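Local coordinates for protein protoporphyrinogen oxidase (Exiguobacterium sibiricum, PDB 3LOV) that probably catalyses the FAD-dependent oxidation of coproporphyrinogen III to coproporphyrin III by molecular oxygen in heme b biosynthesis, at residues A[100-105]-A[114-119]; A[107-112]-A[165-170]; A[253-258]-A[269-274]. All blocks are in the same frame, centred on the assembly; numbering follows the deposited sequence.

Contact 1 (A[100-105]-A[114-119])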
loop_
_atom_site.group_PDB
_atom_site.type_symbol
_atom_site.label_atom_id
_atom_site.label_comp_id
_atom_site.label_asym_id
_atom_site.label_seq_id
_atom_site.Cartn_x
_atom_site.Cartn_y
_atom_site.Cartn_z
ATOM N N PRO A 100 8.116 -5.923 -22.606
ATOM C CA PRO A 100 8.097 -4.547 -22.115
ATOM C C PRO A 100 6.668 -4.052 -22.033
ATOM O O PRO A 100 5.817 -4.483 -22.825
ATOM C CB PRO A 100 8.893 -3.768 -23.172
ATOM C CG PRO A 100 8.937 -4.658 -24.406
ATOM C CD PRO A 100 8.357 -6.008 -24.063
ATOM N N ILE A 101 6.385 -3.209 -21.043
ATOM C CA ILE A 101 5.051 -2.621 -20.904
ATOM C C ILE A 101 4.738 -1.903 -22.223
ATOM O O ILE A 101 5.522 -1.089 -22.686
ATOM C CB ILE A 101 4.972 -1.598 -19.730
ATOM C CG1 ILE A 101 5.032 -2.298 -18.361
ATOM C CG2 ILE A 101 3.695 -0.770 -19.813
ATOM C CD1 ILE A 101 4.912 -1.329 -17.163
ATOM N N PRO A 102 3.585 -2.201 -22.846
ATOM C CA PRO A 102 3.336 -1.579 -24.162
ATOM C C PRO A 102 3.435 -0.088 -24.116
ATOM O O PRO A 102 2.952 0.507 -23.171
ATOM C CB PRO A 102 1.888 -1.958 -24.459
ATOM C CG PRO A 102 1.704 -3.215 -23.771
ATOM C CD PRO A 102 2.520 -3.148 -22.496
ATOM N N LYS A 103 4.022 0.530 -25.130
ATOM C CA LYS A 103 3.954 1.997 -25.226
ATOM C C LYS A 103 2.600 2.368 -25.786
ATOM O O LYS A 103 1.824 1.493 -26.203
ATOM C CB LYS A 103 5.059 2.551 -26.128
ATOM C CG LYS A 103 6.476 2.394 -25.570
ATOM C CD LYS A 103 6.816 3.454 -24.510
ATOM C CE LYS A 103 8.338 3.561 -24.260
ATOM N NZ LYS A 103 9.019 2.247 -23.999
ATOM N N GLY A 104 2.318 3.668 -25.792
ATOM C CA GLY A 104 1.086 4.198 -26.348
ATOM C C GLY A 104 -0.178 3.887 -25.575
ATOM O O GLY A 104 -1.237 3.631 -26.176
ATOM N N ALA A 105 -0.063 3.962 -24.252
ATOM C CA ALA A 105 -1.114 3.575 -23.342
ATOM C C ALA A 105 -1.059 4.413 -22.071
ATOM O O ALA A 105 -0.004 4.823 -21.660
ATOM C CB ALA A 105 -0.967 2.108 -22.995
ATOM N N ASP A 114 -1.255 2.537 -33.036
ATOM C CA ASP A 114 -0.144 2.049 -33.843
ATOM C C ASP A 114 1.009 1.598 -32.932
ATOM O O ASP A 114 1.617 0.558 -33.138
ATOM C CB ASP A 114 0.395 3.161 -34.764
ATOM C CG ASP A 114 -0.481 3.421 -36.000
ATOM O OD1 ASP A 114 -1.501 2.750 -36.263
ATOM O OD2 ASP A 114 -0.110 4.331 -36.741
ATOM N N LEU A 115 1.327 2.422 -31.951
ATOM C CA LEU A 115 2.447 2.173 -31.043
ATOM C C LEU A 115 2.103 0.992 -30.138
ATOM O O LEU A 115 2.930 0.085 -29.923
ATOM C CB LEU A 115 2.695 3.405 -30.184
ATOM C CG LEU A 115 4.096 3.973 -30.124
ATOM C CD1 LEU A 115 4.466 4.589 -31.492
ATOM C CD2 LEU A 115 4.109 5.005 -28.989
ATOM N N PHE A 116 0.860 0.995 -29.657
ATOM C CA PHE A 116 0.375 -0.054 -28.774
ATOM C C PHE A 116 0.400 -1.430 -29.410
ATOM O O PHE A 116 0.751 -2.416 -28.750
ATOM C CB PHE A 116 -1.048 0.206 -28.284
ATOM C CG PHE A 116 -1.527 -0.851 -27.362
ATOM C CD1 PHE A 116 -1.053 -0.887 -26.043
ATOM C CD2 PHE A 116 -2.376 -1.854 -27.816
ATOM C CE1 PHE A 116 -1.451 -1.908 -25.175
ATOM C CE2 PHE A 116 -2.782 -2.878 -26.966
ATOM C CZ PHE A 116 -2.319 -2.913 -25.647
ATOM N N ARG A 117 0.002 -1.506 -30.665
ATOM C CA ARG A 117 -0.127 -2.804 -31.330
ATOM C C ARG A 117 1.214 -3.415 -31.792
ATOM O O ARG A 117 1.230 -4.461 -32.448
ATOM C CB ARG A 117 -1.073 -2.682 -32.512
ATOM C CG ARG A 117 -2.478 -2.310 -32.106
ATOM C CD ARG A 117 -3.353 -2.055 -33.309
ATOM N NE ARG A 117 -3.578 -3.277 -34.088
ATOM C CZ ARG A 117 -4.631 -3.496 -34.877
ATOM N NH1 ARG A 117 -5.597 -2.588 -35.022
ATOM N NH2 ARG A 117 -4.733 -4.651 -35.510
ATOM N N GLN A 118 2.319 -2.751 -31.460
ATOM C CA GLN A 118 3.644 -3.343 -31.542
ATOM C C GLN A 118 3.871 -4.407 -30.437
ATOM O O GLN A 118 4.804 -5.214 -30.524
ATOM C CB GLN A 118 4.718 -2.270 -31.420
ATOM C CG GLN A 118 4.607 -1.160 -32.470
ATOM C CD GLN A 118 5.806 -0.215 -32.479
ATOM O OE1 GLN A 118 6.827 -0.474 -31.841
ATOM N NE2 GLN A 118 5.684 0.884 -33.217
ATOM N N THR A 119 3.030 -4.386 -29.397
ATOM C CA THR A 119 3.165 -5.316 -28.305
ATOM C C THR A 119 3.021 -6.783 -28.691
ATOM O O THR A 119 2.184 -7.141 -29.515
ATOM C CB THR A 119 2.165 -5.048 -27.188
ATOM O OG1 THR A 119 2.590 -5.804 -26.063
ATOM C CG2 THR A 119 0.695 -5.417 -27.594
HETATM O O HOH W 1 5.089 -4.859 -25.179
HETATM O O HOH W 2 4.074 -0.812 -27.445
#

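Contact 2 (A[107-112]-A[165-170])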
loop_
_atom_site.group_PDB
_atom_site.type_symbol
_atom_site.label_atom_id
_atom_site.label_comp_id
_atom_site.label_asym_id
_atom_site.label_seq_id
_atom_site.Cartn_x
_atom_site.Cartn_y
_atom_site.Cartn_z
HETATM N N MSE A 107 -2.229 3.866 -18.214
HETATM C CA MSE A 107 -2.676 2.830 -17.258
HETATM C C MSE A 107 -3.093 1.543 -17.984
HETATM O O MSE A 107 -4.082 0.907 -17.640
HETATM C CB MSE A 107 -3.825 3.352 -16.400
HETATM C CG MSE A 107 -3.732 4.838 -16.072
HETATM SE SE MSE A 107 -2.908 5.225 -14.370
HETATM C CE MSE A 107 -1.531 3.798 -14.222
ATOM N N GLY A 108 -2.332 1.187 -19.009
ATOM C CA GLY A 108 -2.592 0.008 -19.786
ATOM C C GLY A 108 -3.682 0.137 -20.828
ATOM O O GLY A 108 -3.918 -0.806 -21.576
ATOM N N ILE A 109 -4.374 1.278 -20.868
ATOM C CA ILE A 109 -5.424 1.507 -21.854
ATOM C C ILE A 109 -4.806 2.262 -23.032
ATOM O O ILE A 109 -4.263 3.358 -22.840
ATOM C CB ILE A 109 -6.630 2.329 -21.299
ATOM C CG1 ILE A 109 -7.342 1.555 -20.173
ATOM C CG2 ILE A 109 -7.609 2.629 -22.461
ATOM C CD1 ILE A 109 -8.347 2.347 -19.432
ATOM N N PRO A 110 -4.882 1.676 -24.238
ATOM C CA PRO A 110 -4.284 2.262 -25.428
ATOM C C PRO A 110 -4.825 3.641 -25.790
ATOM O O PRO A 110 -6.028 3.839 -25.828
ATOM C CB PRO A 110 -4.644 1.246 -26.536
ATOM C CG PRO A 110 -4.718 -0.028 -25.845
ATOM C CD PRO A 110 -5.396 0.320 -24.534
ATOM N N THR A 111 -3.921 4.573 -26.036
ATOM C CA THR A 111 -4.290 5.889 -26.563
ATOM C C THR A 111 -3.648 6.133 -27.940
ATOM O O THR A 111 -4.094 7.027 -28.674
ATOM C CB THR A 111 -3.901 6.991 -25.584
ATOM O OG1 THR A 111 -2.499 6.945 -25.385
ATOM C CG2 THR A 111 -4.635 6.809 -24.203
ATOM N N ASP A 112 -2.634 5.338 -28.297
ATOM C CA ASP A 112 -2.010 5.377 -29.644
ATOM C C ASP A 112 -1.946 3.966 -30.223
ATOM O O ASP A 112 -1.022 3.177 -29.922
ATOM C CB ASP A 112 -0.628 6.002 -29.529
ATOM C CG ASP A 112 0.157 5.980 -30.831
ATOM O OD1 ASP A 112 -0.080 5.126 -31.717
ATOM O OD2 ASP A 112 1.056 6.840 -30.932
ATOM N N LYS A 165 -4.303 -9.780 -19.145
ATOM C CA LYS A 165 -2.896 -9.841 -19.509
ATOM C C LYS A 165 -2.134 -8.568 -19.192
ATOM O O LYS A 165 -0.893 -8.602 -19.037
ATOM C CB LYS A 165 -2.718 -10.174 -21.009
ATOM C CG LYS A 165 -3.234 -11.563 -21.383
ATOM C CD LYS A 165 -3.076 -11.854 -22.886
ATOM C CE LYS A 165 -3.391 -13.314 -23.192
ATOM N NZ LYS A 165 -2.945 -13.726 -24.568
ATOM N N LEU A 166 -2.819 -7.428 -19.151
ATOM C CA LEU A 166 -2.086 -6.157 -18.913
ATOM C C LEU A 166 -2.585 -5.322 -17.723
ATOM O O LEU A 166 -1.794 -4.978 -16.839
ATOM C CB LEU A 166 -2.047 -5.324 -20.189
ATOM C CG LEU A 166 -1.332 -3.984 -20.017
ATOM C CD1 LEU A 166 0.104 -4.174 -19.521
ATOM C CD2 LEU A 166 -1.427 -3.175 -21.314
ATOM N N ILE A 167 -3.881 -5.012 -17.679
ATOM C CA ILE A 167 -4.386 -4.012 -16.736
ATOM C C ILE A 167 -4.307 -4.511 -15.296
ATOM O O ILE A 167 -3.793 -3.836 -14.420
ATOM C CB ILE A 167 -5.828 -3.630 -17.005
ATOM C CG1 ILE A 167 -6.044 -3.217 -18.472
ATOM C CG2 ILE A 167 -6.244 -2.458 -16.104
ATOM C CD1 ILE A 167 -5.293 -2.036 -18.886
ATOM N N GLU A 168 -4.808 -5.706 -15.052
ATOM C CA GLU A 168 -4.750 -6.258 -13.709
ATOM C C GLU A 168 -3.356 -6.296 -13.131
ATOM O O GLU A 168 -3.149 -5.775 -12.040
ATOM C CB GLU A 168 -5.435 -7.641 -13.612
ATOM C CG GLU A 168 -5.339 -8.245 -12.225
ATOM C CD GLU A 168 -6.307 -9.421 -12.062
ATOM O OE1 GLU A 168 -6.194 -10.383 -12.844
ATOM O OE2 GLU A 168 -7.188 -9.352 -11.203
ATOM N N PRO A 169 -2.394 -6.945 -13.806
ATOM C CA PRO A 169 -1.084 -6.963 -13.177
ATOM C C PRO A 169 -0.413 -5.581 -13.090
ATOM O O PRO A 169 0.280 -5.303 -12.126
ATOM C CB PRO A 169 -0.283 -7.916 -14.061
ATOM C CG PRO A 169 -1.028 -8.095 -15.285
ATOM C CD PRO A 169 -2.463 -7.842 -14.961
ATOM N N LEU A 170 -0.652 -4.721 -14.080
ATOM C CA LEU A 170 -0.138 -3.332 -14.071
ATOM C C LEU A 170 -0.710 -2.518 -12.916
ATOM O O LEU A 170 0.015 -1.989 -12.081
ATOM C CB LEU A 170 -0.480 -2.641 -15.393
ATOM C CG LEU A 170 0.108 -1.257 -15.635
ATOM C CD1 LEU A 170 1.633 -1.291 -15.703
ATOM C CD2 LEU A 170 -0.488 -0.646 -16.934
#

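Contact 3 (A[253-258]-A[269-274]). With FAD (flavin-adenine dinucleotide), chain B.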
loop_
_atom_site.group_PDB
_atom_site.type_symbol
_atom_site.label_atom_id
_atom_site.label_comp_id
_atom_site.label_asym_id
_atom_site.label_seq_id
_atom_site.Cartn_x
_atom_site.Cartn_y
_atom_site.Cartn_z
ATOM N N LEU A 253 6.794 0.918 24.657
ATOM C CA LEU A 253 7.067 -0.224 23.784
ATOM C C LEU A 253 6.761 -1.521 24.550
ATOM O O LEU A 253 6.577 -1.512 25.766
ATOM C CB LEU A 253 8.520 -0.211 23.314
ATOM C CG LEU A 253 8.999 0.950 22.457
ATOM C CD1 LEU A 253 10.524 0.815 22.265
ATOM C CD2 LEU A 253 8.237 1.042 21.113
ATOM N N GLU A 254 6.723 -2.626 23.835
ATOM C CA GLU A 254 6.466 -3.924 24.422
ATOM C C GLU A 254 5.250 -3.873 25.347
ATOM O O GLU A 254 5.278 -4.461 26.395
ATOM C CB GLU A 254 7.703 -4.420 25.204
ATOM C CG GLU A 254 8.963 -4.582 24.385
ATOM C CD GLU A 254 9.012 -5.849 23.516
ATOM O OE1 GLU A 254 8.045 -6.617 23.463
ATOM O OE2 GLU A 254 10.036 -6.076 22.846
ATOM N N THR A 255 4.194 -3.157 24.967
ATOM C CA THR A 255 3.015 -3.038 25.797
ATOM C C THR A 255 1.764 -3.218 24.958
ATOM O O THR A 255 1.087 -2.270 24.622
ATOM C CB THR A 255 2.975 -1.716 26.536
ATOM O OG1 THR A 255 4.235 -1.498 27.160
ATOM C CG2 THR A 255 1.878 -1.725 27.600
ATOM N N PRO A 256 1.438 -4.467 24.632
ATOM C CA PRO A 256 0.240 -4.646 23.845
ATOM C C PRO A 256 -0.995 -4.296 24.635
ATOM O O PRO A 256 -1.018 -4.472 25.850
ATOM C CB PRO A 256 0.254 -6.136 23.516
ATOM C CG PRO A 256 1.126 -6.739 24.521
ATOM C CD PRO A 256 2.196 -5.720 24.757
ATOM N N LEU A 257 -2.010 -3.780 23.955
ATOM C CA LEU A 257 -3.318 -3.571 24.572
ATOM C C LEU A 257 -4.018 -4.909 24.492
ATOM O O LEU A 257 -4.085 -5.497 23.419
ATOM C CB LEU A 257 -4.138 -2.513 23.820
ATOM C CG LEU A 257 -5.611 -2.392 24.225
ATOM C CD1 LEU A 257 -5.673 -1.871 25.673
ATOM C CD2 LEU A 257 -6.445 -1.501 23.269
ATOM N N LEU A 258 -4.528 -5.367 25.628
ATOM C CA LEU A 258 -5.095 -6.712 25.782
ATOM C C LEU A 258 -6.604 -6.716 25.959
ATOM O O LEU A 258 -7.240 -7.727 25.701
ATOM C CB LEU A 258 -4.467 -7.372 27.003
ATOM C CG LEU A 258 -2.960 -7.567 26.981
ATOM C CD1 LEU A 258 -2.456 -8.195 28.289
ATOM C CD2 LEU A 258 -2.559 -8.420 25.793
ATOM N N LEU A 269 -7.766 0.334 30.251
ATOM C CA LEU A 269 -7.082 -0.401 29.173
ATOM C C LEU A 269 -6.103 -1.378 29.784
ATOM O O LEU A 269 -5.171 -0.984 30.484
ATOM C CB LEU A 269 -6.390 0.565 28.213
ATOM C CG LEU A 269 -7.197 1.190 27.067
ATOM C CD1 LEU A 269 -8.537 1.734 27.442
ATOM C CD2 LEU A 269 -6.357 2.312 26.444
ATOM N N LYS A 270 -6.361 -2.669 29.571
ATOM C CA LYS A 270 -5.549 -3.734 30.144
ATOM C C LYS A 270 -4.258 -3.995 29.378
ATOM O O LYS A 270 -4.297 -4.204 28.176
ATOM C CB LYS A 270 -6.357 -5.036 30.160
ATOM C CG LYS A 270 -5.617 -6.189 30.797
ATOM C CD LYS A 270 -6.345 -7.493 30.548
ATOM C CE LYS A 270 -5.470 -8.700 30.807
ATOM N NZ LYS A 270 -5.934 -9.413 31.979
ATOM N N THR A 271 -3.139 -4.059 30.095
ATOM C CA THR A 271 -1.814 -4.383 29.521
ATOM C C THR A 271 -1.096 -5.327 30.456
ATOM O O THR A 271 -1.517 -5.499 31.576
ATOM C CB THR A 271 -0.924 -3.133 29.390
ATOM O OG1 THR A 271 -0.315 -2.816 30.653
ATOM C CG2 THR A 271 -1.699 -1.907 28.824
ATOM N N ASP A 272 0.017 -5.894 30.037
ATOM C CA ASP A 272 0.793 -6.807 30.896
ATOM C C ASP A 272 1.343 -6.180 32.175
ATOM O O ASP A 272 1.624 -6.887 33.148
ATOM C CB ASP A 272 1.970 -7.370 30.108
ATOM C CG ASP A 272 1.542 -8.371 29.062
ATOM O OD1 ASP A 272 0.907 -9.379 29.455
ATOM O OD2 ASP A 272 1.861 -8.159 27.861
ATOM N N HIS A 273 1.514 -4.860 32.157
ATOM C CA HIS A 273 2.131 -4.139 33.254
ATOM C C HIS A 273 1.121 -3.172 33.892
ATOM O O HIS A 273 1.464 -2.053 34.251
ATOM C CB HIS A 273 3.359 -3.383 32.730
ATOM C CG HIS A 273 4.176 -4.175 31.747
ATOM N ND1 HIS A 273 4.897 -5.295 32.106
ATOM C CD2 HIS A 273 4.367 -4.019 30.413
ATOM C CE1 HIS A 273 5.505 -5.788 31.041
ATOM N NE2 HIS A 273 5.200 -5.031 30.001
ATOM N N GLY A 274 -0.128 -3.598 34.023
ATOM C CA GLY A 274 -1.132 -2.762 34.662
ATOM C C GLY A 274 -1.914 -1.853 33.724
ATOM O O GLY A 274 -1.534 -1.618 32.578
HETATM P PA FAD B . 1.085 -0.988 10.823
HETATM O O1A FAD B . 2.302 -0.490 10.121
HETATM O O2A FAD B . 0.669 -2.397 10.618
HETATM O O5B FAD B . 1.272 -0.736 12.383
HETATM C C5B FAD B . 0.466 -1.350 13.355
HETATM C C4B FAD B . 1.184 -1.218 14.703
HETATM O O4B FAD B . 0.331 -1.635 15.773
HETATM C C3B FAD B . 2.446 -2.055 14.726
HETATM O O3B FAD B . 3.548 -1.329 15.242
HETATM C C2B FAD B . 2.020 -3.204 15.619
HETATM O O2B FAD B . 3.066 -3.750 16.343
HETATM C C1B FAD B . 1.039 -2.546 16.566
HETATM N N9A FAD B . 0.087 -3.451 17.228
HETATM C C8A FAD B . -0.537 -4.602 16.798
HETATM N N7A FAD B . -1.339 -5.088 17.779
HETATM C C5A FAD B . -1.227 -4.248 18.852
HETATM C C6A FAD B . -1.812 -4.213 20.120
HETATM N N6A FAD B . -2.710 -5.122 20.491
HETATM N N1A FAD B . -1.478 -3.199 21.003
HETATM C C2A FAD B . -0.609 -2.203 20.625
HETATM N N3A FAD B . -0.052 -2.224 19.360
HETATM C C4A FAD B . -0.339 -3.231 18.511
HETATM N N1 FAD B . 2.172 2.082 1.172
HETATM C C2 FAD B . 2.718 3.060 0.387
HETATM O O2 FAD B . 2.302 4.224 0.450
HETATM N N3 FAD B . 3.719 2.741 -0.496
HETATM C C4 FAD B . 4.178 1.482 -0.637
HETATM O O4 FAD B . 5.090 1.277 -1.416
HETATM C C4X FAD B . 3.625 0.468 0.115
HETATM N N5 FAD B . 4.125 -0.820 0.009
HETATM C C5X FAD B . 3.559 -1.823 0.801
HETATM C C6 FAD B . 4.020 -3.139 0.685
HETATM C C7 FAD B . 3.458 -4.157 1.474
HETATM C C7M FAD B . 3.963 -5.564 1.351
HETATM C C8 FAD B . 2.454 -3.856 2.413
HETATM C C8M FAD B . 1.809 -4.926 3.276
HETATM C C9 FAD B . 1.998 -2.549 2.548
HETATM C C9A FAD B . 2.537 -1.518 1.744
HETATM N N10 FAD B . 2.079 -0.201 1.876
HETATM C C10 FAD B . 2.626 0.786 1.047
HETATM C "C1'" FAD B . 0.984 0.206 2.832
HETATM C "C2'" FAD B . 1.636 0.745 4.129
HETATM O "O2'" FAD B . 2.350 -0.277 4.718
HETATM C "C3'" FAD B . 0.615 1.276 5.145
HETATM O "O3'" FAD B . 0.157 2.516 4.621
HETATM C "C4'" FAD B . 1.161 1.560 6.567
HETATM O "O4'" FAD B . 2.320 0.841 6.944
HETATM C "C5'" FAD B . 0.135 1.226 7.633
HETATM O "O5'" FAD B . 0.623 1.643 8.882
HETATM P P FAD B . -0.291 1.466 10.157
HETATM O O1P FAD B . -1.744 1.739 9.867
HETATM O O2P FAD B . 0.263 2.145 11.386
HETATM O O3P FAD B . -0.228 -0.142 10.453
HETATM O O HOH W 3 0.848 -5.306 27.629
#

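Contact 1 (A[100-105]-A[114-119])
The loop that follows strand 97-100 at the edge of the mixed sheet packs here against the end of the short helix 113-116 and the type I beta turn, Phe-116 to Thr-119, that leads out of it. Phe-116 carries the contact. With CG anti to the backbone N (chi1 -179°), its ring lies alongside Pro-102 and points the same way, so that CE1 comes within 3.4 Å of Pro-102 CB in an oblique approach. The carbonyl of Lys-103 sits at the edge of this ring, near its plane, and also receives a CA-H...O contact from Phe-116 CA at 3.3 Å. The next ring atom, Pro-102 CG, touches Thr-119 OG1 at 3.6 Å. That hydroxyl is held by the backbone N of Leu-121 and by a water that donates to Pro-100 O. A second water completes the polar bridging: it accepts from Lys-103 N at 2.7 Å and donates to Leu-115 O at 2.9 Å. Gly-104, at positive phi (70°) and without a side chain, lets the loop backbone run close to Leu-115 and Phe-116. Beyond the contact, helix 160-172 packs against both segments, with Leu-166 touching both Pro-102 and Phe-116 and Leu-162 meeting Phe-116, while Ile-101 turns to Ala-90 of strand 90-94.

Contact 2 (A[107-112]-A[165-170])
Ile-167 lays its terminal methyl over the peptide between Gly-108 and Ile-109, with CD1 3.3 Å from Gly-108 O. Two torsions bring it there: CG1 is anti to the carbonyl carbon (chi1 -52°), and the chain bends again at chi2 (-63°), which swings CD1 toward the glycine. The same methyl reaches the preceding carbonyl, 3.4 Å from Met-107 O, and lies more loosely against Ile-109 CG1. Leu-166 and Leu-170, one helical turn apart, both hold CG anti to the backbone N and offer their CD2 methyls to the same glycine. Leu-166 CD2 meets Gly-108 O at 3.4 Å, and Leu-170 CD2 presses on Gly-108 N at 3.3 Å. This is a tight beta hairpin turn, Met-107 (present as selenomethionine) and Gly-108 linking strands 105-106 and 109-110, set against helix 160-172. Both turn residues have positive phi, and Gly-108, having no side chain, leaves its backbone open to the methyls of Leu-166, Ile-167 and Leu-170, which converge on it in a buried setting. The helix is irregular here, with a wider pi-type turn at 165-167 and a kink at Pro-169, whose nitrogen makes no bond to the preceding turn; Leu-170 N still bonds Leu-166 O. Helix 201-207 touches Ile-109 through Leu-201 and Met-205, and Pro-110 packs on Phe-116 and Leu-162.

Contact 3 (A[253-258]-A[269-274])
One direct hydrogen bond joins the two backbones: Leu-258 N donates to Lys-270 O at 2.8 Å, nearly along the C=O axis (165° at the oxygen). A water adds a second link, donating to Pro-256 O and accepting from Asp-272 N at 2.6 Å, so it ties the loop to the turn, and it also bonds Asp-272 OD2. Within the turn Thr-271 works twice. Its OG1, in the crowded position between backbone N and carbonyl carbon (chi1 81°), accepts from His-273 N, an ST turn, and donates at 2.6 Å to Gly-274 O, in the carbonyl plane on a lone pair. Thr-255 OG1 is likewise engaged on its own side, donating to Leu-253 O from above the carbonyl plane.

Pro-256 and Leu-257 line the FAD pocket at the edge of the Rossmann-type domain, where the chain leaves the parallel sheet at strand 250-252 and enters the small antiparallel sheet containing 259-263 and 266-270. Leu-257 reads the adenine with its backbone: its N donates to FAD N1A at 3.1 Å in an almost straight line (174°), and FAD N6A donates back to Leu-257 O at 3.3 Å. Glu-36, also bonded to FAD, pairs by backbone with Thr-255.

Apolar packing comes next. Leu-257, its CG anti to the backbone N, brings CD1 to Leu-269 CB at 3.6 Å, crossing obliquely. Thr-255 CG2 meets Thr-271 CB at 3.6 Å, and both threonines touch Leu-35 of the neighbouring strand. Leu-258 lays CB and CD1 along the aliphatic chain of Lys-270. A looser polar approach lies at the exposed end: His-273 NE2, at the ring edge, faces Glu-254 O at 3.7 Å, with Asp-272 CB over one face of the ring.

From the N terminus, the chain first leaves strand 97-100, and contact 1 closes the short span between 100-105 and 114-119. Contact 2 opens inside that span, at 107-112, and closes only at 165-170, after a largely helical excursion, so the two cross. They also touch: Gly-104 O probably accepts from the amides of Thr-111 and Asp-112, while Ile-101 packs on Leu-170. Together they bind the hairpin and helix 113-116 onto helix 160-172. Contact 3 follows in series, closing the span from 253-258 to 269-274 around a hairpin. It lies on the opposite side of the chain's centre from the other two, about 55 Å from contact 1 and 48 Å from contact 2, centre to centre, at the adenine end of FAD.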